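Local coordinates for proliferating cell nuclear antigen (Entamoeba histolytica, PDB 3P91), which forms a ring-shaped sliding clamp of three subunits that binds DNA and probably raises the processivity of DNA polymerase delta during replication, at residues A6-K12 with A61-C67; V21-K25 with L77-S81; D37-V42 with S54-T59; V42-D46 with S129-P133; I215-S221 with L238-F242. All blocks are in the same frame, centred on the assembly; numbering follows the deposited sequence.

In the fold
Contacts 1 to 3 belong to the amino-terminal half of the clamp subunit. Contact 3, the hairpin of strands 39-45 and 52-57, is nested in the chain loops closed by contacts 1 and 2; its centre lies 11 Å from that of contact 1, where Phe62 packs on Ile40 and Ile57. Contact 2 pairs helices 14-25 and 77-84 and touches contact 3 through Leu24 and Leu55. Contact 4 shares Val42 with contact 3 and ties strand 39-45 to the connector between the two halves. Contact 5, in the carboxy-terminal half, reaches the same sheet as contacts 3 and 4 and meets contact 2 at Ser23 and Ser221, so the halves meet through the shared sheet and that touch.

Contact 1 of 5, residues A6-K12 with A61-C67; sequences AFHAKFK and AFDEFQC
Phe11 overlaps Phe62: CE1 of Phe62 lies over one face of the Phe11 ring, 3.3 Å from Phe11 CE1, displaced toward the rim. The centroids are 4.6 Å apart and the planes 45° from each other, an oblique pair whose side chains run alongside in the same direction. A second aromatic pair is an offset edge-to-face contact, the edge of Phe7 turned toward the face of Phe65 with planes at 78°, while Cys67 CB adds a contact at the Phe7 edge. On the sheet face of His8 and Lys10, one carboxylate serves two partners. His8 NE2 donates to Glu64 OE2 at 2.6 Å, with the oxygen practically in the imidazole plane, and Lys10 NZ forms a salt bridge with Glu64 OE1 at 3.1 Å. The Lys10 chain starts anti to its own nitrogen (chi1 -179°) and bends only near its end, which brings NZ round to that oxygen. The strands are antiparallel: His8 and Gln66 exchange backbone bonds, and Lys10 N binds Glu64 O at 3.0 Å. Asp63 and Glu64 both face Lys10 in a classic bulge, where Lys10 O takes Asp63 N at 2.8 Å and Glu64 N only weakly. His8 ND1 is held by Asp96 of strand 92-97, which pairs with the other edge of strand 7-11, and Phe11 stacks on Phe17 of helix 14-25.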
# COMPACT_ATOMS: atom_id res chain seq x y z
N ALA A 6 -2.43 -28.60 -31.17
CA ALA A 6 -2.32 -29.69 -30.22
C ALA A 6 -3.21 -29.47 -29.00
O ALA A 6 -3.72 -30.41 -28.39
CB ALA A 6 -0.88 -29.85 -29.78
N PHE A 7 -3.40 -28.20 -28.66
CA PHE A 7 -4.20 -27.85 -27.50
C PHE A 7 -4.89 -26.51 -27.68
O PHE A 7 -4.28 -25.52 -28.07
CB PHE A 7 -3.33 -27.85 -26.24
CG PHE A 7 -4.08 -27.57 -24.97
CD1 PHE A 7 -5.09 -28.42 -24.55
CD2 PHE A 7 -3.80 -26.45 -24.21
CE1 PHE A 7 -5.79 -28.16 -23.39
CE2 PHE A 7 -4.50 -26.18 -23.05
CZ PHE A 7 -5.49 -27.04 -22.64
N HIS A 8 -6.19 -26.50 -27.42
CA HIS A 8 -6.97 -25.26 -27.39
C HIS A 8 -7.93 -25.26 -26.21
O HIS A 8 -8.65 -26.22 -25.97
CB HIS A 8 -7.71 -25.07 -28.72
CG HIS A 8 -8.75 -23.99 -28.68
ND1 HIS A 8 -8.43 -22.65 -28.70
CD2 HIS A 8 -10.10 -24.06 -28.62
CE1 HIS A 8 -9.55 -21.94 -28.66
NE2 HIS A 8 -10.57 -22.77 -28.61
N ALA A 9 -7.96 -24.16 -25.46
CA ALA A 9 -8.86 -24.07 -24.32
C ALA A 9 -9.29 -22.64 -24.04
O ALA A 9 -8.46 -21.74 -23.97
CB ALA A 9 -8.20 -24.68 -23.08
N LYS A 10 -10.60 -22.43 -23.89
CA LYS A 10 -11.09 -21.15 -23.41
C LYS A 10 -11.85 -21.31 -22.12
O LYS A 10 -12.79 -22.10 -22.04
CB LYS A 10 -12.00 -20.47 -24.43
CG LYS A 10 -12.50 -19.12 -23.95
CD LYS A 10 -13.38 -18.48 -25.00
CE LYS A 10 -14.62 -19.33 -25.21
NZ LYS A 10 -15.02 -19.39 -26.64
N PHE A 11 -11.46 -20.54 -21.11
CA PHE A 11 -12.07 -20.66 -19.81
C PHE A 11 -13.46 -20.05 -19.78
O PHE A 11 -13.75 -19.11 -20.52
CB PHE A 11 -11.19 -19.99 -18.76
CG PHE A 11 -9.93 -20.75 -18.47
CD1 PHE A 11 -9.88 -21.64 -17.42
CD2 PHE A 11 -8.81 -20.58 -19.27
CE1 PHE A 11 -8.72 -22.35 -17.15
CE2 PHE A 11 -7.66 -21.29 -19.01
CZ PHE A 11 -7.61 -22.17 -17.95
N LYS A 12 -14.32 -20.60 -18.94
CA LYS A 12 -15.58 -19.95 -18.63
C LYS A 12 -15.28 -18.67 -17.87
O LYS A 12 -15.82 -17.61 -18.18
CB LYS A 12 -16.49 -20.88 -17.82
CG LYS A 12 -17.18 -21.92 -18.67
CD LYS A 12 -17.94 -22.94 -17.85
CE LYS A 12 -18.78 -23.83 -18.74
NZ LYS A 12 -19.38 -24.98 -17.99
N ALA A 61 -14.79 -26.52 -16.67
CA ALA A 61 -14.33 -25.18 -16.36
C ALA A 61 -14.16 -24.30 -17.61
O ALA A 61 -13.88 -23.11 -17.52
CB ALA A 61 -13.03 -25.25 -15.56
N PHE A 62 -14.35 -24.92 -18.78
CA PHE A 62 -14.09 -24.26 -20.05
C PHE A 62 -15.33 -24.19 -20.92
O PHE A 62 -16.21 -25.05 -20.86
CB PHE A 62 -13.01 -25.02 -20.82
CG PHE A 62 -11.79 -25.30 -20.00
CD1 PHE A 62 -10.71 -24.43 -20.03
CD2 PHE A 62 -11.71 -26.44 -19.22
CE1 PHE A 62 -9.58 -24.69 -19.27
CE2 PHE A 62 -10.58 -26.71 -18.46
CZ PHE A 62 -9.52 -25.83 -18.49
N ASP A 63 -15.40 -23.14 -21.74
CA ASP A 63 -16.42 -23.02 -22.77
C ASP A 63 -16.02 -23.79 -24.02
O ASP A 63 -16.88 -24.32 -24.73
CB ASP A 63 -16.66 -21.55 -23.11
CG ASP A 63 -17.55 -20.87 -22.10
OD1 ASP A 63 -17.34 -19.66 -21.84
OD2 ASP A 63 -18.45 -21.55 -21.56
N GLU A 64 -14.72 -23.84 -24.29
CA GLU A 64 -14.16 -24.68 -25.36
C GLU A 64 -12.98 -25.46 -24.81
O GLU A 64 -12.21 -24.94 -23.99
CB GLU A 64 -13.70 -23.83 -26.54
CG GLU A 64 -14.77 -22.91 -27.10
CD GLU A 64 -14.26 -22.06 -28.24
OE1 GLU A 64 -15.10 -21.49 -28.98
OE2 GLU A 64 -13.03 -21.97 -28.41
N PHE A 65 -12.83 -26.70 -25.26
CA PHE A 65 -11.72 -27.52 -24.82
C PHE A 65 -11.41 -28.64 -25.82
O PHE A 65 -12.28 -29.43 -26.17
CB PHE A 65 -11.96 -28.11 -23.43
CG PHE A 65 -10.73 -28.70 -22.80
CD1 PHE A 65 -9.91 -27.93 -21.98
CD2 PHE A 65 -10.37 -30.02 -23.04
CE1 PHE A 65 -8.77 -28.46 -21.42
CE2 PHE A 65 -9.23 -30.56 -22.48
CZ PHE A 65 -8.43 -29.78 -21.66
N GLN A 66 -10.17 -28.67 -26.26
CA GLN A 66 -9.71 -29.68 -27.19
C GLN A 66 -8.30 -30.05 -26.81
O GLN A 66 -7.41 -29.21 -26.75
CB GLN A 66 -9.75 -29.14 -28.63
CG GLN A 66 -9.03 -30.02 -29.66
CD GLN A 66 -9.69 -31.37 -29.88
OE1 GLN A 66 -10.77 -31.65 -29.34
NE2 GLN A 66 -9.05 -32.22 -30.68
N CYS A 67 -8.09 -31.33 -26.55
CA CYS A 67 -6.77 -31.88 -26.33
C CYS A 67 -6.89 -33.35 -26.66
O CYS A 67 -7.25 -34.16 -25.82
CB CYS A 67 -6.33 -31.67 -24.87
SG CYS A 67 -4.56 -31.89 -24.58
O HOH W 1 -6.14 -31.20 -29.87

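Contact 2 of 5, residues V21-K25 with L77-S81; sequences VESLK and LTHLS
Val21 and Leu80 meet where helices 14-25 and 77-84 pack side by side, the helix pair of the amino-terminal half of a PCNA subunit. The short axes run at 153°, nearly antiparallel, and come within 9.7 Å of each other. In the first shell, Val21 CG2 touches Leu80 CD2 at 3.5 Å, the two side chains crossing at about a right angle. The other valine branch, CG1, stands anti to the backbone nitrogen (chi1 172°) and thereby turns to Ser81 CB and to Leu77 CD2. Leu77 CD2 in turn is shared with Leu24 CD1, 4.0 Å away. Toward the other end of the pair, Lys25 CB rests on Leu77 CB at 3.6 Å, and the rest of the lysine passes along the rim of helix 77-84, its CE 3.6 Å from Ser81 OG. In the second shell, Lys25 NZ forms a salt bridge with Glu22 OE2 at 3.0 Å, weak as a hydrogen bond, which ties the lysine end back to its own helix. On the sheet side, Leu24 and Leu77 both touch Phe33 of strand 30-36, so their contact is buried between helices and sheet. At the outer side of helix 77-84, His79 packs on Met180 of the second subunit. Glu22 bends at chi2 (-41°), and its OE1 comes to 3.1 Å from Ser81 CB.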
# COMPACT_ATOMS: atom_id res chain seq x y z
N VAL A 21 -3.03 -20.14 -10.61
CA VAL A 21 -1.61 -19.82 -10.75
C VAL A 21 -0.98 -19.08 -9.55
O VAL A 21 0.18 -19.32 -9.22
CB VAL A 21 -1.35 -19.08 -12.07
CG1 VAL A 21 0.08 -18.58 -12.15
CG2 VAL A 21 -1.65 -20.00 -13.23
N GLU A 22 -1.73 -18.20 -8.90
CA GLU A 22 -1.26 -17.58 -7.67
C GLU A 22 -1.08 -18.61 -6.57
O GLU A 22 -0.01 -18.73 -5.98
CB GLU A 22 -2.25 -16.52 -7.19
CG GLU A 22 -2.18 -15.26 -8.00
CD GLU A 22 -0.75 -14.90 -8.32
OE1 GLU A 22 -0.40 -14.88 -9.52
OE2 GLU A 22 0.02 -14.64 -7.37
N SER A 23 -2.15 -19.35 -6.29
CA SER A 23 -2.12 -20.38 -5.28
C SER A 23 -0.96 -21.32 -5.53
O SER A 23 -0.23 -21.67 -4.61
CB SER A 23 -3.44 -21.15 -5.32
OG SER A 23 -4.53 -20.25 -5.27
N LEU A 24 -0.79 -21.71 -6.78
CA LEU A 24 0.25 -22.65 -7.15
C LEU A 24 1.62 -22.11 -6.87
O LEU A 24 2.48 -22.81 -6.37
CB LEU A 24 0.16 -22.95 -8.64
CG LEU A 24 -0.69 -24.14 -9.08
CD1 LEU A 24 -0.56 -24.30 -10.59
CD2 LEU A 24 -0.27 -25.41 -8.38
N LYS A 25 1.83 -20.85 -7.23
CA LYS A 25 3.17 -20.31 -7.31
C LYS A 25 3.74 -19.96 -5.94
O LYS A 25 4.95 -19.76 -5.79
CB LYS A 25 3.22 -19.14 -8.29
CG LYS A 25 3.37 -17.77 -7.69
CD LYS A 25 3.86 -16.82 -8.76
CE LYS A 25 4.24 -15.47 -8.20
NZ LYS A 25 3.05 -14.81 -7.63
N LEU A 77 5.95 -20.56 -13.22
CA LEU A 77 4.78 -19.90 -12.67
C LEU A 77 5.00 -18.42 -12.39
O LEU A 77 4.06 -17.63 -12.41
CB LEU A 77 4.30 -20.64 -11.43
CG LEU A 77 3.72 -22.01 -11.78
CD1 LEU A 77 3.90 -23.00 -10.66
CD2 LEU A 77 2.26 -21.90 -12.18
N THR A 78 6.25 -18.04 -12.16
CA THR A 78 6.57 -16.63 -11.99
C THR A 78 6.27 -15.89 -13.29
O THR A 78 5.71 -14.79 -13.27
CB THR A 78 8.05 -16.43 -11.57
OG1 THR A 78 8.21 -16.84 -10.21
CG2 THR A 78 8.43 -14.97 -11.67
N HIS A 79 6.61 -16.50 -14.42
CA HIS A 79 6.38 -15.86 -15.70
C HIS A 79 4.91 -15.84 -16.11
O HIS A 79 4.45 -14.89 -16.73
CB HIS A 79 7.23 -16.51 -16.78
CG HIS A 79 8.69 -16.38 -16.53
ND1 HIS A 79 9.65 -17.04 -17.27
CD2 HIS A 79 9.37 -15.67 -15.59
CE1 HIS A 79 10.85 -16.73 -16.80
NE2 HIS A 79 10.70 -15.90 -15.79
N LEU A 80 4.18 -16.89 -15.74
CA LEU A 80 2.77 -16.97 -16.06
C LEU A 80 1.92 -16.00 -15.25
O LEU A 80 0.97 -15.42 -15.76
CB LEU A 80 2.26 -18.41 -15.89
CG LEU A 80 0.77 -18.66 -16.15
CD1 LEU A 80 0.38 -18.20 -17.53
CD2 LEU A 80 0.46 -20.13 -15.97
N SER A 81 2.26 -15.81 -13.98
CA SER A 81 1.48 -14.91 -13.15
C SER A 81 1.66 -13.47 -13.61
O SER A 81 0.69 -12.71 -13.69
CB SER A 81 1.83 -15.07 -11.67
OG SER A 81 2.89 -14.20 -11.29

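Contact 3 of 5, residues D37-V42 with S54-T59; sequences DAGIAV and SLLIET
Val42 and Leu55 form the close end of this contact, their CB atoms 4.0 Å apart on the face that also carries Ile40 and Ile57. Val42 CG2, beside its backbone nitrogen, comes to 4.1 Å from Leu55 CD2, and the two side chains cross at a slant. Their backbones are firmly bonded: Leu55 N reaches Val42 O at 2.7 Å, and Val42 N bonds back to Leu55 O. Two residues along, Ile57 N and Ile40 O are 2.8 Å apart, and Ile40 N donates to Ile57 O. Ala41 and Leu56 make the non-hydrogen-bonded pair between, and Ala41 CA supplies a CA-H...O contact to Leu55 O at 3.2 Å. Gly39 belongs to this tight part too: it is buried, its CA sits 3.4 Å from Ile57 O, and its backbone angles (phi 132°, psi -153°) are ones that call for glycine. The paired bonds show antiparallel strands, the axes at 173°, and since 39-45 and 52-57 follow each other in the chain they form a beta hairpin within the long sheet of the clamp subunit; strands 30-36 and 247-253 flank it. On the packed face Ile40 and Ile57 meet Phe62, and Val20 of helix 14-25 lies on Leu55. The looser, more exposed side begins at Asp37, Ala38 and Thr59, where the segments separate. There Thr59 CG2 lies against Asp37 O at 3.5 Å, and a water bonded to Thr59 OG1 at 2.8 Å also makes a weak bond to Asp37 O.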
# COMPACT_ATOMS: atom_id res chain seq x y z
N ASP A 37 -7.62 -34.87 -22.69
CA ASP A 37 -9.04 -34.66 -22.94
C ASP A 37 -9.84 -34.71 -21.65
O ASP A 37 -11.05 -34.51 -21.65
CB ASP A 37 -9.58 -35.64 -24.00
CG ASP A 37 -9.26 -37.10 -23.68
OD1 ASP A 37 -9.07 -37.89 -24.63
OD2 ASP A 37 -9.22 -37.49 -22.50
N ALA A 38 -9.15 -34.96 -20.54
CA ALA A 38 -9.77 -35.02 -19.22
C ALA A 38 -9.54 -33.74 -18.40
O ALA A 38 -10.13 -33.56 -17.33
CB ALA A 38 -9.29 -36.23 -18.45
N GLY A 39 -8.69 -32.85 -18.91
CA GLY A 39 -8.49 -31.56 -18.29
C GLY A 39 -7.03 -31.19 -18.10
O GLY A 39 -6.17 -31.62 -18.84
N ILE A 40 -6.78 -30.36 -17.10
CA ILE A 40 -5.43 -29.93 -16.78
C ILE A 40 -5.08 -30.38 -15.37
O ILE A 40 -5.85 -30.19 -14.43
CB ILE A 40 -5.28 -28.40 -16.92
CG1 ILE A 40 -5.78 -27.96 -18.30
CG2 ILE A 40 -3.84 -27.96 -16.71
CD1 ILE A 40 -5.83 -26.48 -18.50
N ALA A 41 -3.92 -31.00 -15.23
CA ALA A 41 -3.53 -31.60 -13.98
C ALA A 41 -2.13 -31.19 -13.59
O ALA A 41 -1.27 -30.97 -14.45
CB ALA A 41 -3.63 -33.12 -14.07
N VAL A 42 -1.90 -31.10 -12.29
CA VAL A 42 -0.56 -30.89 -11.76
C VAL A 42 -0.37 -31.72 -10.49
O VAL A 42 -1.11 -31.57 -9.53
CB VAL A 42 -0.30 -29.40 -11.47
CG1 VAL A 42 1.03 -29.21 -10.75
CG2 VAL A 42 -0.35 -28.60 -12.76
N SER A 54 -1.57 -31.18 -5.68
CA SER A 54 -2.42 -31.91 -6.61
C SER A 54 -3.52 -31.02 -7.18
O SER A 54 -4.48 -30.71 -6.49
CB SER A 54 -3.07 -33.09 -5.91
OG SER A 54 -4.04 -33.70 -6.73
N LEU A 55 -3.39 -30.63 -8.44
CA LEU A 55 -4.41 -29.81 -9.09
C LEU A 55 -5.13 -30.55 -10.19
O LEU A 55 -4.53 -31.28 -10.98
CB LEU A 55 -3.81 -28.53 -9.68
CG LEU A 55 -4.68 -27.77 -10.68
CD1 LEU A 55 -5.79 -26.96 -10.00
CD2 LEU A 55 -3.83 -26.86 -11.56
N LEU A 56 -6.44 -30.35 -10.25
CA LEU A 56 -7.22 -30.82 -11.37
C LEU A 56 -8.21 -29.77 -11.81
O LEU A 56 -9.16 -29.46 -11.10
CB LEU A 56 -7.97 -32.08 -10.99
CG LEU A 56 -8.89 -32.54 -12.10
CD1 LEU A 56 -8.07 -32.83 -13.35
CD2 LEU A 56 -9.68 -33.76 -11.67
N ILE A 57 -7.98 -29.19 -12.98
CA ILE A 57 -9.03 -28.40 -13.60
C ILE A 57 -9.77 -29.30 -14.58
O ILE A 57 -9.16 -29.93 -15.44
CB ILE A 57 -8.48 -27.18 -14.34
CG1 ILE A 57 -7.46 -26.45 -13.47
CG2 ILE A 57 -9.61 -26.26 -14.73
CD1 ILE A 57 -6.80 -25.31 -14.15
N GLU A 58 -11.08 -29.38 -14.43
CA GLU A 58 -11.88 -30.25 -15.27
C GLU A 58 -12.35 -29.55 -16.52
O GLU A 58 -12.29 -28.31 -16.60
CB GLU A 58 -13.09 -30.73 -14.49
CG GLU A 58 -12.76 -31.56 -13.26
CD GLU A 58 -13.93 -32.42 -12.86
OE1 GLU A 58 -13.96 -33.60 -13.28
OE2 GLU A 58 -14.82 -31.90 -12.14
N THR A 59 -12.83 -30.32 -17.49
CA THR A 59 -13.27 -29.75 -18.76
C THR A 59 -14.52 -28.87 -18.63
O THR A 59 -14.80 -28.04 -19.49
CB THR A 59 -13.42 -30.83 -19.89
OG1 THR A 59 -14.39 -31.81 -19.52
CG2 THR A 59 -12.08 -31.51 -20.18
O HOH W 2 -14.09 -34.57 -20.10

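Contact 4 of 5, residues V42-D46 with S129-P133; sequences VQCMD and SVEIP
Val130 makes the central apolar contact, placing CG2 over the backbone where Gln43 joins Cys44. Both Gln43 C and Cys44 N lie 3.7 Å from that methyl. Its first torsion (chi1 -59°) sets CG2 in the crowded position between nitrogen and carbonyl carbon, leaving CG1 to turn to Met45, whose CG is 4.3 Å away. Between side chains the touch is lighter: Gln43 CB is 4.2 Å from Val130 CG2, and Ile132 CG2 lies 4.1 Å from Gln43 CD, the two chains meeting at a slant. Gln43 is extended beyond CG, which carries its amide across to the isoleucine branch. Around the contact, Leu52 is touched by Met45 and Val130, while Tyr252 of strand 247-253 lies against Ile132 and Pro133. With 224 Å² buried, no residue that touches is fully buried, and the loop rests lightly on the sheet. Running between strands 114-121 and 139-144, it is the interdomain connector loop of PCNA, beside which partner peptides bind in related clamps.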
# COMPACT_ATOMS: atom_id res chain seq x y z
N VAL A 42 -1.90 -31.10 -12.29
CA VAL A 42 -0.56 -30.89 -11.76
C VAL A 42 -0.37 -31.72 -10.49
O VAL A 42 -1.11 -31.57 -9.53
CB VAL A 42 -0.30 -29.40 -11.47
CG1 VAL A 42 1.03 -29.21 -10.75
CG2 VAL A 42 -0.35 -28.60 -12.76
N GLN A 43 0.61 -32.61 -10.52
CA GLN A 43 0.95 -33.42 -9.36
C GLN A 43 2.44 -33.40 -9.20
O GLN A 43 3.17 -33.95 -10.04
CB GLN A 43 0.47 -34.86 -9.52
CG GLN A 43 -0.97 -35.08 -9.11
CD GLN A 43 -1.25 -36.50 -8.67
OE1 GLN A 43 -0.37 -37.37 -8.74
NE2 GLN A 43 -2.47 -36.74 -8.21
N CYS A 44 2.90 -32.77 -8.13
CA CYS A 44 4.32 -32.60 -7.90
C CYS A 44 4.56 -32.19 -6.46
O CYS A 44 3.62 -31.81 -5.75
CB CYS A 44 4.88 -31.53 -8.83
SG CYS A 44 4.21 -29.90 -8.44
N MET A 45 5.82 -32.28 -6.03
CA MET A 45 6.22 -31.85 -4.70
C MET A 45 6.40 -30.35 -4.66
O MET A 45 6.68 -29.73 -5.68
CB MET A 45 7.54 -32.51 -4.31
CG MET A 45 7.45 -34.01 -4.22
SD MET A 45 8.93 -34.73 -3.52
CE MET A 45 10.17 -34.14 -4.66
N ASP A 46 6.23 -29.78 -3.48
CA ASP A 46 6.48 -28.35 -3.29
C ASP A 46 7.96 -28.06 -3.52
O ASP A 46 8.76 -28.98 -3.68
CB ASP A 46 6.10 -27.94 -1.87
CG ASP A 46 7.15 -28.33 -0.86
OD1 ASP A 46 7.52 -27.48 -0.03
OD2 ASP A 46 7.63 -29.49 -0.89
N SER A 129 7.30 -38.22 -11.76
CA SER A 129 5.88 -38.15 -11.44
C SER A 129 5.69 -38.71 -10.05
O SER A 129 6.44 -39.59 -9.62
CB SER A 129 5.06 -38.96 -12.43
OG SER A 129 5.40 -40.32 -12.32
N VAL A 130 4.69 -38.20 -9.33
CA VAL A 130 4.49 -38.59 -7.95
C VAL A 130 3.10 -39.16 -7.73
O VAL A 130 2.20 -38.98 -8.56
CB VAL A 130 4.73 -37.41 -6.99
CG1 VAL A 130 6.14 -36.89 -7.14
CG2 VAL A 130 3.74 -36.31 -7.25
N GLU A 131 2.94 -39.85 -6.61
CA GLU A 131 1.67 -40.48 -6.27
C GLU A 131 1.20 -39.97 -4.92
O GLU A 131 1.99 -39.80 -4.00
CB GLU A 131 1.83 -42.00 -6.21
CG GLU A 131 2.55 -42.60 -7.40
CD GLU A 131 1.73 -42.49 -8.66
OE1 GLU A 131 2.33 -42.33 -9.75
OE2 GLU A 131 0.48 -42.58 -8.57
N ILE A 132 -0.10 -39.72 -4.81
CA ILE A 132 -0.68 -39.29 -3.56
C ILE A 132 -0.61 -40.41 -2.52
O ILE A 132 -0.58 -41.59 -2.86
CB ILE A 132 -2.13 -38.79 -3.74
CG1 ILE A 132 -3.10 -39.95 -3.98
CG2 ILE A 132 -2.20 -37.77 -4.88
CD1 ILE A 132 -4.51 -39.53 -4.36
N PRO A 133 -0.55 -40.04 -1.24
CA PRO A 133 -0.50 -41.05 -0.19
C PRO A 133 -1.87 -41.68 0.05
O PRO A 133 -2.88 -41.15 -0.42
CB PRO A 133 -0.06 -40.25 1.04
CG PRO A 133 -0.50 -38.87 0.77
CD PRO A 133 -0.37 -38.68 -0.71

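Contact 5 of 5, residues I215-S221 with L238-F242; sequences ISEFAKS and LIMEF
Met240 spans the gap from strand 238-244 to helix 212-218, a helix-on-sheet packing within the carboxy-terminal half of the PCNA fold. Its CB and CG leave the strand in an extended line, CG anti to the backbone N (chi1 -167°), and have no neighbour within 4.2 Å across the contact. SD is the first atom to arrive: it lies 3.6 Å from Phe218 CB and 4.1 Å from Ala219 N, against the backbone at Phe218-Ala219. A bend at chi3 (-64°) then swings CE along the helix to 3.9 Å from Ile215 CG2, where it also stands at the edge of the Phe218 ring. Ile215 continues the row with CD1 at 4.2 Å from Leu238 CD2, the two chains crossing at about a right angle. Phe148 of helix 145-158 also touches Ile215 and Met240, and Phe218 stacks on Phe251 of the neighbouring strand. All seven touching residues are buried. At the other end, the Phe242 ring receives Ser221 in a CH-pi contact: Ser221 CB stands over one face, 3.7 Å from the ring centroid and 17° off its normal, with CE2 of that ring 3.6 Å from Phe218 O.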
# COMPACT_ATOMS: atom_id res chain seq x y z
N ILE A 215 1.76 -24.73 5.90
CA ILE A 215 0.35 -24.50 6.16
C ILE A 215 0.03 -23.10 5.71
O ILE A 215 -0.89 -22.88 4.92
CB ILE A 215 0.04 -24.65 7.66
CG1 ILE A 215 0.47 -26.02 8.18
CG2 ILE A 215 -1.43 -24.40 7.93
CD1 ILE A 215 -0.18 -27.17 7.45
N SER A 216 0.83 -22.15 6.18
CA SER A 216 0.59 -20.74 5.92
C SER A 216 0.73 -20.38 4.43
O SER A 216 0.03 -19.48 3.95
CB SER A 216 1.49 -19.87 6.79
OG SER A 216 2.81 -19.85 6.27
N GLU A 217 1.61 -21.07 3.71
CA GLU A 217 1.74 -20.87 2.27
C GLU A 217 0.57 -21.53 1.55
O GLU A 217 0.04 -21.01 0.58
CB GLU A 217 3.07 -21.41 1.75
N PHE A 218 0.17 -22.70 2.04
CA PHE A 218 -0.95 -23.43 1.47
C PHE A 218 -2.22 -22.62 1.62
O PHE A 218 -3.04 -22.56 0.71
CB PHE A 218 -1.16 -24.76 2.19
CG PHE A 218 -0.07 -25.76 1.97
CD1 PHE A 218 0.88 -25.56 0.98
CD2 PHE A 218 0.00 -26.91 2.74
CE1 PHE A 218 1.89 -26.49 0.77
CE2 PHE A 218 1.01 -27.84 2.54
CZ PHE A 218 1.95 -27.63 1.55
N ALA A 219 -2.38 -22.01 2.79
CA ALA A 219 -3.59 -21.30 3.15
C ALA A 219 -3.91 -20.17 2.20
O ALA A 219 -5.06 -19.74 2.08
CB ALA A 219 -3.49 -20.78 4.57
N LYS A 220 -2.88 -19.67 1.52
CA LYS A 220 -3.03 -18.55 0.60
C LYS A 220 -3.81 -18.93 -0.65
O LYS A 220 -3.99 -18.10 -1.53
CB LYS A 220 -1.67 -18.00 0.20
CG LYS A 220 -0.86 -17.47 1.35
CD LYS A 220 0.53 -17.07 0.87
CE LYS A 220 1.43 -16.69 2.04
NZ LYS A 220 2.81 -16.41 1.57
N SER A 221 -4.25 -20.18 -0.73
CA SER A 221 -5.04 -20.65 -1.86
C SER A 221 -6.52 -20.32 -1.67
O SER A 221 -7.36 -20.70 -2.48
CB SER A 221 -4.85 -22.15 -2.06
OG SER A 221 -3.50 -22.44 -2.37
N LEU A 238 -1.87 -34.74 6.41
CA LEU A 238 -3.06 -33.92 6.34
C LEU A 238 -3.38 -33.59 4.89
O LEU A 238 -2.48 -33.54 4.05
CB LEU A 238 -2.84 -32.63 7.13
CG LEU A 238 -3.79 -31.46 6.91
CD1 LEU A 238 -5.04 -31.58 7.76
CD2 LEU A 238 -3.06 -30.18 7.19
N ILE A 239 -4.65 -33.35 4.60
CA ILE A 239 -5.06 -32.81 3.31
C ILE A 239 -5.69 -31.44 3.51
O ILE A 239 -6.56 -31.26 4.37
CB ILE A 239 -6.11 -33.69 2.62
CG1 ILE A 239 -5.78 -35.16 2.78
CG2 ILE A 239 -6.22 -33.34 1.14
CD1 ILE A 239 -6.86 -36.04 2.26
N MET A 240 -5.25 -30.48 2.72
CA MET A 240 -5.91 -29.18 2.69
C MET A 240 -6.46 -29.01 1.28
O MET A 240 -5.70 -28.87 0.34
CB MET A 240 -4.93 -28.07 3.04
CG MET A 240 -5.58 -26.73 3.34
SD MET A 240 -4.35 -25.44 3.69
CE MET A 240 -3.63 -26.08 5.19
N GLU A 241 -7.78 -29.04 1.15
CA GLU A 241 -8.42 -29.01 -0.15
C GLU A 241 -9.18 -27.72 -0.44
O GLU A 241 -9.99 -27.27 0.36
CB GLU A 241 -9.39 -30.18 -0.28
CG GLU A 241 -10.35 -30.03 -1.44
CD GLU A 241 -11.46 -31.05 -1.42
OE1 GLU A 241 -12.62 -30.68 -1.70
OE2 GLU A 241 -11.18 -32.23 -1.13
N PHE A 242 -8.92 -27.15 -1.60
CA PHE A 242 -9.69 -26.01 -2.09
C PHE A 242 -10.46 -26.41 -3.35
O PHE A 242 -9.92 -26.39 -4.45
CB PHE A 242 -8.77 -24.84 -2.38
CG PHE A 242 -8.03 -24.34 -1.18
CD1 PHE A 242 -8.57 -23.33 -0.39
CD2 PHE A 242 -6.82 -24.89 -0.82
CE1 PHE A 242 -7.90 -22.89 0.73
CE2 PHE A 242 -6.14 -24.44 0.30
CZ PHE A 242 -6.69 -23.44 1.07